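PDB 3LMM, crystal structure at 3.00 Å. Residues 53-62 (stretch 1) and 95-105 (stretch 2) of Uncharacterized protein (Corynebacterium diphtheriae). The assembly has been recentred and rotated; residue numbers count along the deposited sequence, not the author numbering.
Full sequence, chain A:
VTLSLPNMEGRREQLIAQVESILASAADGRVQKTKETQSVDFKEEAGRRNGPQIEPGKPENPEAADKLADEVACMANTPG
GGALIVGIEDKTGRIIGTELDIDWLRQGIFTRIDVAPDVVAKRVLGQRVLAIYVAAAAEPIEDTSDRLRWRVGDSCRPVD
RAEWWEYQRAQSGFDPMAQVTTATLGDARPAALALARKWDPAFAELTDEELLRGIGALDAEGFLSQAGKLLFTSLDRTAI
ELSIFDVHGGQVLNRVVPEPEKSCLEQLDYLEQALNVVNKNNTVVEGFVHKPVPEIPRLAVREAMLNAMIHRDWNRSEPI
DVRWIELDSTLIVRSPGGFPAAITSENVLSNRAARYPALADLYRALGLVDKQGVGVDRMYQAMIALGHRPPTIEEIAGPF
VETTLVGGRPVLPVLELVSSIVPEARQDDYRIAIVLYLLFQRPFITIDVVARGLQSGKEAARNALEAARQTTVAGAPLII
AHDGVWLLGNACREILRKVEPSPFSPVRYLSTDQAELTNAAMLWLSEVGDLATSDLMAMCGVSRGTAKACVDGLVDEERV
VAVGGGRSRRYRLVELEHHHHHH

Stretch 1 53-62: QIEPGKPENP
Stretch 2 (95-105) IIGTELDIDWL

Stretch 1, without regular strand, is largely extended up to Lys-58, turns at Pro-59 and meets a helix after Asn-61, the N-cap; it runs beside stretch 2 and in the same direction, the latter a loop that enters a helix at Ile-102. Together they bury 485 Å². The CA atoms of Pro-59 and Leu-100 lie 4.1 Å apart, whereas those of Ile-54 and Ile-96 are separated by 8.4 Å. The backbones meet through one hydrogen bond, Asp-101 N donating to Pro-59 O (2.7 Å, 164°). Two CA-H...O contacts accompany it, Pro-59 CA to Glu-99 O (3.3 Å) and Leu-100 CA to Pro-59 O (3.2 Å). Pro-59, at phi/psi -68/-32, lacks an N-H but serves here through its carbonyl and CA. At Gly-57, an ideal CB would come within 3.4 Å of Glu-99 N, so the absence of a side chain suits this tight spot. Within stretch 2, Leu-100 N donates to Thr-98 OG1 (3.3 Å), and Asp-101 (chi1 t) caps the helix, its OD1 accepting from Trp-104 N (3.2 Å). Aromatic packing centres on Trp-104 (chi1 t, chi2 87°), which points toward stretch 1 and has the largest covered area, 91 Å². Glu-60 (chi1 m, chi2 t) lays its aliphatic CG over the indole face, 3.3 Å from the five-membered-ring centroid; Asn-61 N lies over the same face, 3.2 Å from Trp-104 CH2. Among apolar contacts, Leu-100 (m, t) brings CD2 to 3.7 Å from Asn-61 CB. Back toward the start of both stretches, Ile-54 CD1 (p, p) meets Ile-96 CG2 (m, m) at 4.2 Å.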

ATOM      1  N   GLN A  53     -37.032  -1.425 -14.444  1.00 75.03           N
ATOM      2  CA  GLN A  53     -37.104  -1.408 -12.992  1.00 62.74           C
ATOM      3  C   GLN A  53     -35.722  -1.507 -12.366  1.00 54.62           C
ATOM      4  O   GLN A  53     -34.828  -2.128 -12.938  1.00 57.51           O
ATOM      5  CB  GLN A  53     -37.981  -2.562 -12.513  1.00 67.75           C
ATOM      6  CG  GLN A  53     -37.454  -3.948 -12.854  1.00 59.45           C
ATOM      7  CD  GLN A  53     -38.440  -5.044 -12.474  1.00 60.40           C
ATOM      8  OE1 GLN A  53     -38.051  -6.092 -11.955  1.00 55.74           O
ATOM      9  NE2 GLN A  53     -39.726  -4.807 -12.739  1.00 46.98           N
ATOM     10  N   ILE A  54     -35.550  -0.898 -11.192  1.00 39.91           N
ATOM     11  CA  ILE A  54     -34.258  -0.928 -10.500  1.00 33.09           C
ATOM     12  C   ILE A  54     -34.363  -1.847  -9.278  1.00 28.00           C
ATOM     13  O   ILE A  54     -35.319  -1.754  -8.515  1.00 28.01           O
ATOM     14  CB  ILE A  54     -33.801   0.510 -10.082  1.00 25.58           C
ATOM     15  CG1 ILE A  54     -34.466   0.948  -8.794  1.00 15.91           C
ATOM     16  CG2 ILE A  54     -34.160   1.515 -11.153  1.00 28.94           C
ATOM     17  CD1 ILE A  54     -33.702   0.524  -7.578  1.00 21.15           C
ATOM     18  N   GLU A  55     -33.388  -2.734  -9.093  1.00 26.90           N
ATOM     19  CA  GLU A  55     -33.430  -3.676  -7.974  1.00 28.43           C
ATOM     20  C   GLU A  55     -33.154  -3.018  -6.626  1.00 29.02           C
ATOM     21  O   GLU A  55     -32.558  -1.945  -6.560  1.00 32.06           O
ATOM     22  CB  GLU A  55     -32.455  -4.836  -8.211  1.00 29.92           C
ATOM     23  CG  GLU A  55     -32.668  -5.603  -9.544  1.00 46.66           C
ATOM     24  CD  GLU A  55     -34.082  -6.165  -9.740  1.00 50.27           C
ATOM     25  OE1 GLU A  55     -34.738  -5.807 -10.758  1.00 34.64           O
ATOM     26  OE2 GLU A  55     -34.527  -6.967  -8.882  1.00 50.74           O
ATOM     27  N   PRO A  56     -33.595  -3.657  -5.531  1.00 25.72           N
ATOM     28  CA  PRO A  56     -33.386  -3.105  -4.192  1.00 21.56           C
ATOM     29  C   PRO A  56     -31.920  -3.187  -3.822  1.00 20.12           C
ATOM     30  O   PRO A  56     -31.224  -4.102  -4.253  1.00 20.88           O
ATOM     31  CB  PRO A  56     -34.278  -3.979  -3.314  1.00 17.59           C
ATOM     32  CG  PRO A  56     -34.224  -5.287  -3.987  1.00 24.05           C
ATOM     33  CD  PRO A  56     -34.288  -4.954  -5.465  1.00 20.88           C
ATOM     34  N   GLY A  57     -31.449  -2.218  -3.047  1.00 22.57           N
ATOM     35  CA  GLY A  57     -30.050  -2.202  -2.655  1.00 30.42           C
ATOM     36  C   GLY A  57     -29.765  -3.066  -1.450  1.00 31.19           C
ATOM     37  O   GLY A  57     -30.600  -3.182  -0.555  1.00 31.84           O
ATOM     38  N   LYS A  58     -28.583  -3.678  -1.438  1.00 28.92           N
ATOM     39  CA  LYS A  58     -28.149  -4.545  -0.340  1.00 27.13           C
ATOM     40  C   LYS A  58     -27.072  -3.817   0.484  1.00 32.04           C
ATOM     41  O   LYS A  58     -26.524  -2.799   0.046  1.00 37.00           O
ATOM     42  CB  LYS A  58     -27.553  -5.837  -0.897  1.00 20.25           C
ATOM     43  CG  LYS A  58     -28.483  -6.654  -1.765  1.00 20.17           C
ATOM     44  CD  LYS A  58     -29.542  -7.354  -0.943  1.00 28.05           C
ATOM     45  CE  LYS A  58     -30.365  -8.288  -1.817  1.00 37.50           C
ATOM     46  NZ  LYS A  58     -31.472  -8.933  -1.059  1.00 37.75           N
ATOM     47  N   PRO A  59     -26.753  -4.328   1.688  1.00 33.34           N
ATOM     48  CA  PRO A  59     -25.730  -3.665   2.503  1.00 28.84           C
ATOM     49  C   PRO A  59     -24.336  -3.768   1.890  1.00 24.33           C
ATOM     50  O   PRO A  59     -23.518  -2.870   2.055  1.00 23.73           O
ATOM     51  CB  PRO A  59     -25.844  -4.385   3.844  1.00 25.55           C
ATOM     52  CG  PRO A  59     -26.249  -5.762   3.446  1.00 31.94           C
ATOM     53  CD  PRO A  59     -27.312  -5.496   2.396  1.00 33.52           C
ATOM     54  N   GLU A  60     -24.074  -4.865   1.186  1.00 25.66           N
ATOM     55  CA  GLU A  60     -22.781  -5.087   0.541  1.00 29.76           C
ATOM     56  C   GLU A  60     -22.896  -5.266  -0.979  1.00 30.75           C
ATOM     57  O   GLU A  60     -23.862  -5.852  -1.472  1.00 32.74           O
ATOM     58  CB  GLU A  60     -22.114  -6.313   1.139  1.00 25.83           C
ATOM     59  CG  GLU A  60     -21.607  -6.112   2.527  1.00 28.58           C
ATOM     60  CD  GLU A  60     -21.061  -7.400   3.092  1.00 44.18           C
ATOM     61  OE1 GLU A  60     -20.415  -8.159   2.336  1.00 44.07           O
ATOM     62  OE2 GLU A  60     -21.258  -7.653   4.295  1.00 53.46           O
ATOM     63  N   ASN A  61     -21.902  -4.778  -1.720  1.00 29.52           N
ATOM     64  CA  ASN A  61     -21.925  -4.880  -3.177  1.00 30.05           C
ATOM     65  C   ASN A  61     -20.562  -4.596  -3.820  1.00 31.79           C
ATOM     66  O   ASN A  61     -20.318  -3.490  -4.307  1.00 31.39           O
ATOM     67  CB  ASN A  61     -22.959  -3.902  -3.733  1.00 24.15           C
ATOM     68  CG  ASN A  61     -23.030  -3.919  -5.242  1.00 27.68           C
ATOM     69  OD1 ASN A  61     -23.799  -3.168  -5.841  1.00 30.65           O
ATOM     70  ND2 ASN A  61     -22.228  -4.780  -5.871  1.00 18.31           N
ATOM     71  N   PRO A  62     -19.673  -5.602  -3.863  1.00 29.20           N
ATOM     72  CA  PRO A  62     -18.344  -5.421  -4.456  1.00 30.32           C
ATOM     73  C   PRO A  62     -18.291  -4.727  -5.812  1.00 24.44           C
ATOM     74  O   PRO A  62     -17.403  -3.919  -6.050  1.00 25.10           O
ATOM     75  CB  PRO A  62     -17.790  -6.844  -4.498  1.00 27.42           C
ATOM     76  CG  PRO A  62     -19.013  -7.664  -4.647  1.00 37.29           C
ATOM     77  CD  PRO A  62     -19.946  -7.031  -3.646  1.00 27.34           C
ATOM     78  N   ILE A  95     -33.545  10.664  -7.437  1.00 18.46           N
ATOM     79  CA  ILE A  95     -33.151   9.920  -6.238  1.00 20.75           C
ATOM     80  C   ILE A  95     -33.390   8.413  -6.407  1.00 23.27           C
ATOM     81  O   ILE A  95     -34.510   7.987  -6.672  1.00 23.72           O
ATOM     82  CB  ILE A  95     -33.925  10.402  -4.974  1.00 17.24           C
ATOM     83  CG1 ILE A  95     -33.396  11.754  -4.512  1.00 20.99           C
ATOM     84  CG2 ILE A  95     -33.753   9.412  -3.834  1.00 11.05           C
ATOM     85  CD1 ILE A  95     -34.256  12.922  -4.938  1.00 36.84           C
ATOM     86  N   ILE A  96     -32.330   7.621  -6.246  1.00 12.71           N
ATOM     87  CA  ILE A  96     -32.412   6.172  -6.367  1.00  8.57           C
ATOM     88  C   ILE A  96     -32.208   5.575  -4.985  1.00 16.43           C
ATOM     89  O   ILE A  96     -32.985   4.736  -4.545  1.00 26.51           O
ATOM     90  CB  ILE A  96     -31.312   5.608  -7.293  1.00  9.78           C
ATOM     91  CG1 ILE A  96     -31.221   6.425  -8.583  1.00 14.32           C
ATOM     92  CG2 ILE A  96     -31.577   4.143  -7.578  1.00  1.00           C
ATOM     93  CD1 ILE A  96     -32.500   6.508  -9.390  1.00 16.28           C
ATOM     94  N   GLY A  97     -31.151   6.008  -4.304  1.00 20.97           N
ATOM     95  CA  GLY A  97     -30.875   5.506  -2.965  1.00 29.23           C
ATOM     96  C   GLY A  97     -29.851   4.386  -2.909  1.00 33.91           C
ATOM     97  O   GLY A  97     -29.432   3.855  -3.938  1.00 39.75           O
ATOM     98  N   THR A  98     -29.443   4.026  -1.697  1.00 29.04           N
ATOM     99  CA  THR A  98     -28.470   2.970  -1.520  1.00 31.30           C
ATOM    100  C   THR A  98     -28.462   2.506  -0.072  1.00 27.93           C
ATOM    101  O   THR A  98     -28.591   3.311   0.843  1.00 20.74           O
ATOM    102  CB  THR A  98     -27.061   3.434  -1.961  1.00 32.96           C
ATOM    103  OG1 THR A  98     -26.082   2.494  -1.507  1.00 35.78           O
ATOM    104  CG2 THR A  98     -26.761   4.808  -1.403  1.00 28.08           C
ATOM    105  N   GLU A  99     -28.325   1.198   0.118  1.00 24.37           N
ATOM    106  CA  GLU A  99     -28.337   0.609   1.444  1.00 23.29           C
ATOM    107  C   GLU A  99     -26.962   0.100   1.841  1.00 23.80           C
ATOM    108  O   GLU A  99     -26.812  -0.614   2.833  1.00 19.00           O
ATOM    109  CB  GLU A  99     -29.348  -0.537   1.478  1.00 26.97           C
ATOM    110  CG  GLU A  99     -30.698  -0.174   0.863  1.00 32.20           C
ATOM    111  CD  GLU A  99     -31.456   0.873   1.666  1.00 43.95           C
ATOM    112  OE1 GLU A  99     -32.029   1.807   1.041  1.00 42.01           O
ATOM    113  OE2 GLU A  99     -31.494   0.755   2.919  1.00 45.03           O
ATOM    114  N   LEU A 100     -25.957   0.471   1.060  1.00 21.53           N
ATOM    115  CA  LEU A 100     -24.591   0.039   1.323  1.00 21.56           C
ATOM    116  C   LEU A 100     -24.182   0.376   2.753  1.00 19.27           C
ATOM    117  O   LEU A 100     -24.423   1.473   3.237  1.00 21.40           O
ATOM    118  CB  LEU A 100     -23.635   0.701   0.319  1.00 18.16           C
ATOM    119  CG  LEU A 100     -23.818   0.287  -1.145  1.00 18.24           C
ATOM    120  CD1 LEU A 100     -23.173   1.297  -2.062  1.00 11.28           C
ATOM    121  CD2 LEU A 100     -23.236  -1.104  -1.366  1.00 18.36           C
ATOM    122  N   ASP A 101     -23.570  -0.575   3.439  1.00 14.21           N
ATOM    123  CA  ASP A 101     -23.144  -0.325   4.799  1.00 18.61           C
ATOM    124  C   ASP A 101     -21.944   0.612   4.772  1.00 24.02           C
ATOM    125  O   ASP A 101     -20.995   0.403   4.015  1.00 16.50           O
ATOM    126  CB  ASP A 101     -22.774  -1.635   5.488  1.00 32.19           C
ATOM    127  CG  ASP A 101     -22.340  -1.436   6.923  1.00 42.45           C
ATOM    128  OD1 ASP A 101     -21.233  -1.908   7.275  1.00 44.85           O
ATOM    129  OD2 ASP A 101     -23.110  -0.820   7.698  1.00 45.21           O
ATOM    130  N   ILE A 102     -21.993   1.646   5.604  1.00 26.96           N
ATOM    131  CA  ILE A 102     -20.913   2.624   5.671  1.00 27.22           C
ATOM    132  C   ILE A 102     -19.555   1.981   5.921  1.00 29.98           C
ATOM    133  O   ILE A 102     -18.634   2.109   5.106  1.00 29.02           O
ATOM    134  CB  ILE A 102     -21.150   3.647   6.789  1.00 25.96           C
ATOM    135  CG1 ILE A 102     -22.497   4.337   6.593  1.00 25.62           C
ATOM    136  CG2 ILE A 102     -20.038   4.694   6.771  1.00 29.28           C
ATOM    137  CD1 ILE A 102     -22.510   5.298   5.434  1.00 37.60           C
ATOM    138  N   ASP A 103     -19.429   1.311   7.062  1.00 30.07           N
ATOM    139  CA  ASP A 103     -18.173   0.665   7.416  1.00 39.32           C
ATOM    140  C   ASP A 103     -17.689  -0.251   6.301  1.00 40.12           C
ATOM    141  O   ASP A 103     -16.509  -0.234   5.938  1.00 38.30           O
ATOM    142  CB  ASP A 103     -18.317  -0.130   8.719  1.00 41.46           C
ATOM    143  CG  ASP A 103     -18.538   0.764   9.920  1.00 47.47           C
ATOM    144  OD1 ASP A 103     -17.765   1.733  10.084  1.00 53.75           O
ATOM    145  OD2 ASP A 103     -19.480   0.506  10.702  1.00 54.03           O
ATOM    146  N   TRP A 104     -18.600  -1.044   5.750  1.00 35.39           N
ATOM    147  CA  TRP A 104     -18.230  -1.950   4.674  1.00 30.12           C
ATOM    148  C   TRP A 104     -17.636  -1.173   3.497  1.00 26.88           C
ATOM    149  O   TRP A 104     -16.527  -1.462   3.049  1.00 25.53           O
ATOM    150  CB  TRP A 104     -19.446  -2.730   4.201  1.00 32.01           C
ATOM    151  CG  TRP A 104     -19.111  -3.659   3.084  1.00 34.18           C
ATOM    152  CD1 TRP A 104     -18.645  -4.937   3.187  1.00 27.96           C
ATOM    153  CD2 TRP A 104     -19.164  -3.361   1.685  1.00 33.12           C
ATOM    154  NE1 TRP A 104     -18.406  -5.453   1.937  1.00 25.47           N
ATOM    155  CE2 TRP A 104     -18.715  -4.505   0.998  1.00 28.77           C
ATOM    156  CE3 TRP A 104     -19.545  -2.231   0.949  1.00 22.96           C
ATOM    157  CZ2 TRP A 104     -18.640  -4.556  -0.391  1.00 21.47           C
ATOM    158  CZ3 TRP A 104     -19.472  -2.285  -0.428  1.00 14.56           C
ATOM    159  CH2 TRP A 104     -19.021  -3.438  -1.082  1.00 23.00           C
ATOM    160  N   LEU A 105     -18.388  -0.196   2.999  1.00 19.87           N
ATOM    161  CA  LEU A 105     -17.937   0.619   1.890  1.00 17.83           C
ATOM    162  C   LEU A 105     -16.644   1.381   2.221  1.00 19.51           C
ATOM    163  O   LEU A 105     -15.717   1.400   1.418  1.00 14.51           O
ATOM    164  CB  LEU A 105     -19.043   1.598   1.474  1.00 16.13           C
ATOM    165  CG  LEU A 105     -18.731   2.586   0.332  1.00  7.96           C
ATOM    166  CD1 LEU A 105     -18.244   1.818  -0.874  1.00  9.63           C
ATOM    167  CD2 LEU A 105     -19.965   3.409  -0.010  1.00  1.00           C
TER